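Ice-binding protein (Flavobacteriaceae bacterium, PDB 5UYT) probably binds to ice crystals and restrains their growth, acting as a multi-domain antifreeze protein built from right-handed beta-helices. Local coordinates at residues Thr291-Gly302 against His310-Asn321. Residues are numbered along the deposited sequence; the frame is centred on the assembly and turned at random.
Sequences TDIELLYPAAFG and HTYLLNAATVLN
L314 drives its two methyls into an apolar pocket made by L295, P298 and F301, the tightly packed half of this contact between successive coils of a right-handed beta-helix. Its CD2 lies 3.6 Å from L295 CB and also touches the P298 ring, while CD1 sits over one face of the F301 ring, 4.1 Å from the centroid and offset toward the rim. With CG anti to the backbone N (chi1 -173°), F301 turns its ring inward, where T318 CG2 and L320 CD1 also touch it obliquely and V319 O lies near the plane at its edge. Strand 293-294 pairs in parallel with 311-314: I293 O accepts L313 N, and L313 O accepts L295 N at 2.8 Å. Farther on, the coils are joined by V319 N to P298 O and by a nearly straight bond from N321 N to F301 O.

At the start of the pairing, D292 OD2 takes T311 N at 2.8 Å on its anti side, tilted from the carboxylate plane, and T311 O receives D292 N. Beside it, I293 CD1 stands over the centre of the H310 imidazole, 3.7 Å from the centroid, and H310 ND1 donates to Y312 OH. Replacing H310 by alanine would probably leave I293 CD1 without its aromatic cover and Y312 OH without this donor.

The solvent side is looser: the E294 and L313 side chains run side by side, E294 CD 4.2 Å from L313 CD2, while E294 OE2 nears N315 CB, and a water links E294 OE2 and L295 O to N315 N.

Strands 336-340 and 344-346 continue the stack beyond 310-321, with L314 resting on I338 and I340, and T318 on L344. Beyond 291-302, the other ice-binding-like domain approaches through N45 and D47, the latter hydrogen-bonded to Y312 OH.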
loop_
_atom_site.group_PDB
_atom_site.type_symbol
_atom_site.label_atom_id
_atom_site.label_comp_id
_atom_site.label_asym_id
_atom_site.label_seq_id
_atom_site.Cartn_x
_atom_site.Cartn_y
_atom_site.Cartn_z
ATOM N N THR A 291 8.532 -4.962 12.290
ATOM C CA THR A 291 7.290 -4.636 11.571
ATOM C C THR A 291 7.141 -3.115 11.492
ATOM O O THR A 291 7.294 -2.435 12.513
ATOM C CB THR A 291 6.082 -5.191 12.349
ATOM O OG1 THR A 291 6.151 -6.615 12.306
ATOM C CG2 THR A 291 4.744 -4.735 11.741
ATOM N N ASP A 292 6.891 -2.590 10.294
ATOM C CA ASP A 292 6.549 -1.161 10.144
ATOM C C ASP A 292 5.049 -0.944 10.331
ATOM O O ASP A 292 4.618 -0.009 11.005
ATOM C CB ASP A 292 6.909 -0.693 8.726
ATOM C CG ASP A 292 8.382 -0.692 8.487
ATOM O OD1 ASP A 292 9.131 -0.288 9.404
ATOM O OD2 ASP A 292 8.811 -1.088 7.395
ATOM N N ILE A 293 4.254 -1.791 9.688
ATOM C CA ILE A 293 2.790 -1.580 9.614
ATOM C C ILE A 293 2.139 -2.932 9.763
ATOM O O ILE A 293 2.498 -3.874 9.039
ATOM C CB ILE A 293 2.334 -0.956 8.267
ATOM C CG1 ILE A 293 2.821 0.510 8.134
ATOM C CG2 ILE A 293 0.798 -1.058 8.082
ATOM C CD1 ILE A 293 2.685 1.048 6.708
ATOM N N GLU A 294 1.196 -3.039 10.701
ATOM C CA GLU A 294 0.419 -4.284 10.798
ATOM C C GLU A 294 -0.902 -4.126 10.055
ATOM O O GLU A 294 -1.654 -3.158 10.297
ATOM C CB GLU A 294 0.147 -4.719 12.249
ATOM C CG GLU A 294 -0.682 -6.020 12.323
ATOM C CD GLU A 294 -0.990 -6.487 13.743
ATOM O OE1 GLU A 294 -0.504 -5.854 14.718
ATOM O OE2 GLU A 294 -1.744 -7.477 13.892
ATOM N N LEU A 295 -1.174 -5.073 9.177
ATOM C CA LEU A 295 -2.437 -5.113 8.425
ATOM C C LEU A 295 -3.373 -5.921 9.286
ATOM O O LEU A 295 -3.187 -7.134 9.471
ATOM C CB LEU A 295 -2.243 -5.727 7.004
ATOM C CG LEU A 295 -1.233 -4.996 6.103
ATOM C CD1 LEU A 295 -0.966 -5.712 4.803
ATOM C CD2 LEU A 295 -1.666 -3.548 5.803
ATOM N N LEU A 296 -4.368 -5.232 9.858
ATOM C CA LEU A 296 -5.104 -5.800 10.987
ATOM C C LEU A 296 -6.152 -6.869 10.665
ATOM O O LEU A 296 -6.696 -7.506 11.600
ATOM C CB LEU A 296 -5.726 -4.658 11.787
ATOM C CG LEU A 296 -4.674 -3.798 12.486
ATOM C CD1 LEU A 296 -5.345 -2.550 13.041
ATOM C CD2 LEU A 296 -3.966 -4.539 13.621
ATOM N N TYR A 297 -6.421 -7.083 9.369
ATOM C CA TYR A 297 -7.509 -7.994 8.942
ATOM C C TYR A 297 -7.044 -8.980 7.882
ATOM O O TYR A 297 -7.359 -8.810 6.710
ATOM C CB TYR A 297 -8.791 -7.205 8.518
ATOM C CG TYR A 297 -9.159 -6.221 9.591
ATOM C CD1 TYR A 297 -8.679 -4.903 9.553
ATOM C CD2 TYR A 297 -9.898 -6.622 10.697
ATOM C CE1 TYR A 297 -8.964 -3.997 10.587
ATOM C CE2 TYR A 297 -10.178 -5.733 11.727
ATOM C CZ TYR A 297 -9.694 -4.431 11.668
ATOM O OH TYR A 297 -10.002 -3.550 12.698
ATOM N N PRO A 298 -6.283 -10.024 8.308
ATOM C CA PRO A 298 -5.686 -10.912 7.312
ATOM C C PRO A 298 -6.707 -11.714 6.532
ATOM O O PRO A 298 -6.442 -12.072 5.392
ATOM C CB PRO A 298 -4.757 -11.806 8.159
ATOM C CG PRO A 298 -4.386 -10.926 9.330
ATOM C CD PRO A 298 -5.710 -10.247 9.656
ATOM N N ALA A 299 -7.878 -11.968 7.131
ATOM C CA ALA A 299 -8.944 -12.688 6.392
ATOM C C ALA A 299 -9.460 -11.878 5.205
ATOM O O ALA A 299 -10.052 -12.453 4.283
ATOM C CB ALA A 299 -10.096 -13.039 7.326
ATOM N N ALA A 300 -9.215 -10.562 5.219
ATOM C CA ALA A 300 -9.770 -9.643 4.213
ATOM C C ALA A 300 -8.691 -9.076 3.257
ATOM O O ALA A 300 -8.930 -8.115 2.525
ATOM C CB ALA A 300 -10.521 -8.508 4.946
ATOM N N PHE A 301 -7.509 -9.682 3.257
ATOM C CA PHE A 301 -6.368 -9.221 2.433
ATOM C C PHE A 301 -6.734 -9.289 0.939
ATOM O O PHE A 301 -7.468 -10.170 0.509
ATOM C CB PHE A 301 -5.153 -10.133 2.763
ATOM C CG PHE A 301 -3.852 -9.722 2.139
ATOM C CD1 PHE A 301 -3.202 -8.518 2.500
ATOM C CD2 PHE A 301 -3.220 -10.581 1.234
ATOM C CE1 PHE A 301 -1.953 -8.196 1.909
ATOM C CE2 PHE A 301 -1.978 -10.275 0.665
ATOM C CZ PHE A 301 -1.348 -9.075 0.997
ATOM N N GLY A 302 -6.200 -8.360 0.157
ATOM C CA GLY A 302 -6.589 -8.238 -1.254
ATOM C C GLY A 302 -7.650 -7.165 -1.387
ATOM O O GLY A 302 -7.560 -6.091 -0.782
ATOM N N HIS A 310 7.704 -1.284 2.679
ATOM C CA HIS A 310 7.680 -1.448 4.141
ATOM C C HIS A 310 7.838 -2.943 4.438
ATOM O O HIS A 310 7.682 -3.779 3.546
ATOM C CB HIS A 310 6.311 -1.052 4.737
ATOM C CG HIS A 310 6.030 0.424 4.749
ATOM N ND1 HIS A 310 5.141 1.006 3.869
ATOM C CD2 HIS A 310 6.488 1.424 5.539
ATOM C CE1 HIS A 310 5.060 2.304 4.116
ATOM N NE2 HIS A 310 5.880 2.590 5.116
ATOM N N THR A 311 8.041 -3.248 5.716
ATOM C CA THR A 311 7.820 -4.571 6.234
ATOM C C THR A 311 6.414 -4.599 6.863
ATOM O O THR A 311 6.151 -3.866 7.827
ATOM C CB THR A 311 8.854 -4.901 7.305
ATOM O OG1 THR A 311 10.174 -4.858 6.737
ATOM C CG2 THR A 311 8.592 -6.310 7.868
ATOM N N TYR A 312 5.546 -5.474 6.355
ATOM C CA TYR A 312 4.165 -5.583 6.866
ATOM C C TYR A 312 4.031 -6.838 7.686
ATOM O O TYR A 312 4.721 -7.831 7.416
ATOM C CB TYR A 312 3.192 -5.694 5.690
ATOM C CG TYR A 312 3.094 -4.403 4.925
ATOM C CD1 TYR A 312 2.281 -3.362 5.397
ATOM C CD2 TYR A 312 3.851 -4.189 3.759
ATOM C CE1 TYR A 312 2.192 -2.149 4.711
ATOM C CE2 TYR A 312 3.768 -2.977 3.069
ATOM C CZ TYR A 312 2.934 -1.967 3.550
ATOM O OH TYR A 312 2.828 -0.738 2.911
ATOM N N LEU A 313 3.119 -6.810 8.653
ATOM C CA LEU A 313 2.726 -8.016 9.399
ATOM C C LEU A 313 1.231 -8.293 9.185
ATOM O O LEU A 313 0.376 -7.410 9.388
ATOM C CB LEU A 313 2.983 -7.851 10.913
ATOM C CG LEU A 313 2.462 -9.007 11.785
ATOM C CD1 LEU A 313 3.171 -10.339 11.521
ATOM C CD2 LEU A 313 2.546 -8.607 13.258
ATOM N N LEU A 314 0.926 -9.507 8.745
ATOM C CA LEU A 314 -0.436 -10.027 8.824
ATOM C C LEU A 314 -0.396 -11.084 9.936
ATOM O O LEU A 314 0.188 -12.150 9.735
ATOM C CB LEU A 314 -0.838 -10.643 7.477
ATOM C CG LEU A 314 -1.066 -9.598 6.367
ATOM C CD1 LEU A 314 -0.592 -10.176 5.048
ATOM C CD2 LEU A 314 -2.547 -9.238 6.264
ATOM N N ASN A 315 -1.008 -10.793 11.093
ATOM C CA ASN A 315 -0.765 -11.604 12.301
ATOM C C ASN A 315 -1.706 -12.830 12.475
ATOM O O ASN A 315 -2.009 -13.228 13.613
ATOM C CB ASN A 315 -0.758 -10.731 13.566
ATOM C CG ASN A 315 -0.010 -11.404 14.724
ATOM O OD1 ASN A 315 0.974 -12.128 14.501
ATOM N ND2 ASN A 315 -0.483 -11.202 15.941
ATOM N N ALA A 316 -2.143 -13.415 11.352
ATOM C CA ALA A 316 -3.069 -14.566 11.345
ATOM C C ALA A 316 -3.005 -15.213 9.988
ATOM O O ALA A 316 -2.398 -14.659 9.067
ATOM C CB ALA A 316 -4.522 -14.102 11.615
ATOM N N ALA A 317 -3.650 -16.373 9.850
ATOM C CA ALA A 317 -3.847 -16.969 8.525
ATOM C C ALA A 317 -4.403 -15.897 7.588
ATOM O O ALA A 317 -5.309 -15.121 7.983
ATOM C CB ALA A 317 -4.829 -18.125 8.623
ATOM N N THR A 318 -3.902 -15.882 6.355
ATOM C CA THR A 318 -4.202 -14.799 5.433
ATOM C C THR A 318 -4.870 -15.378 4.197
ATOM O O THR A 318 -4.451 -16.438 3.702
ATOM C CB THR A 318 -2.891 -14.114 5.047
ATOM O OG1 THR A 318 -2.372 -13.434 6.206
ATOM C CG2 THR A 318 -3.075 -13.133 3.867
ATOM N N VAL A 319 -5.915 -14.697 3.724
ATOM C CA VAL A 319 -6.557 -15.080 2.480
ATOM C C VAL A 319 -6.365 -13.912 1.507
ATOM O O VAL A 319 -6.767 -12.785 1.812
ATOM C CB VAL A 319 -8.075 -15.344 2.682
ATOM C CG1 VAL A 319 -8.739 -15.701 1.348
ATOM C CG2 VAL A 319 -8.269 -16.486 3.681
ATOM N N LEU A 320 -5.733 -14.163 0.364
ATOM C CA LEU A 320 -5.675 -13.136 -0.683
ATOM C C LEU A 320 -6.909 -13.302 -1.569
ATOM O O LEU A 320 -7.035 -14.304 -2.317
ATOM C CB LEU A 320 -4.393 -13.285 -1.520
ATOM C CG LEU A 320 -4.318 -12.370 -2.761
ATOM C CD1 LEU A 320 -4.337 -10.907 -2.340
ATOM C CD2 LEU A 320 -3.065 -12.635 -3.618
ATOM N N ASN A 321 -7.833 -12.339 -1.471
ATOM C CA ASN A 321 -9.042 -12.348 -2.300
ATOM C C ASN A 321 -8.819 -11.315 -3.379
ATOM O O ASN A 321 -8.710 -10.102 -3.067
ATOM C CB ASN A 321 -10.311 -11.979 -1.494
ATOM C CG ASN A 321 -11.611 -12.131 -2.322
ATOM O OD1 ASN A 321 -11.638 -11.949 -3.554
ATOM N ND2 ASN A 321 -12.715 -12.485 -1.635
HETATM O O HOH W 1 -2.726 -8.663 11.722
#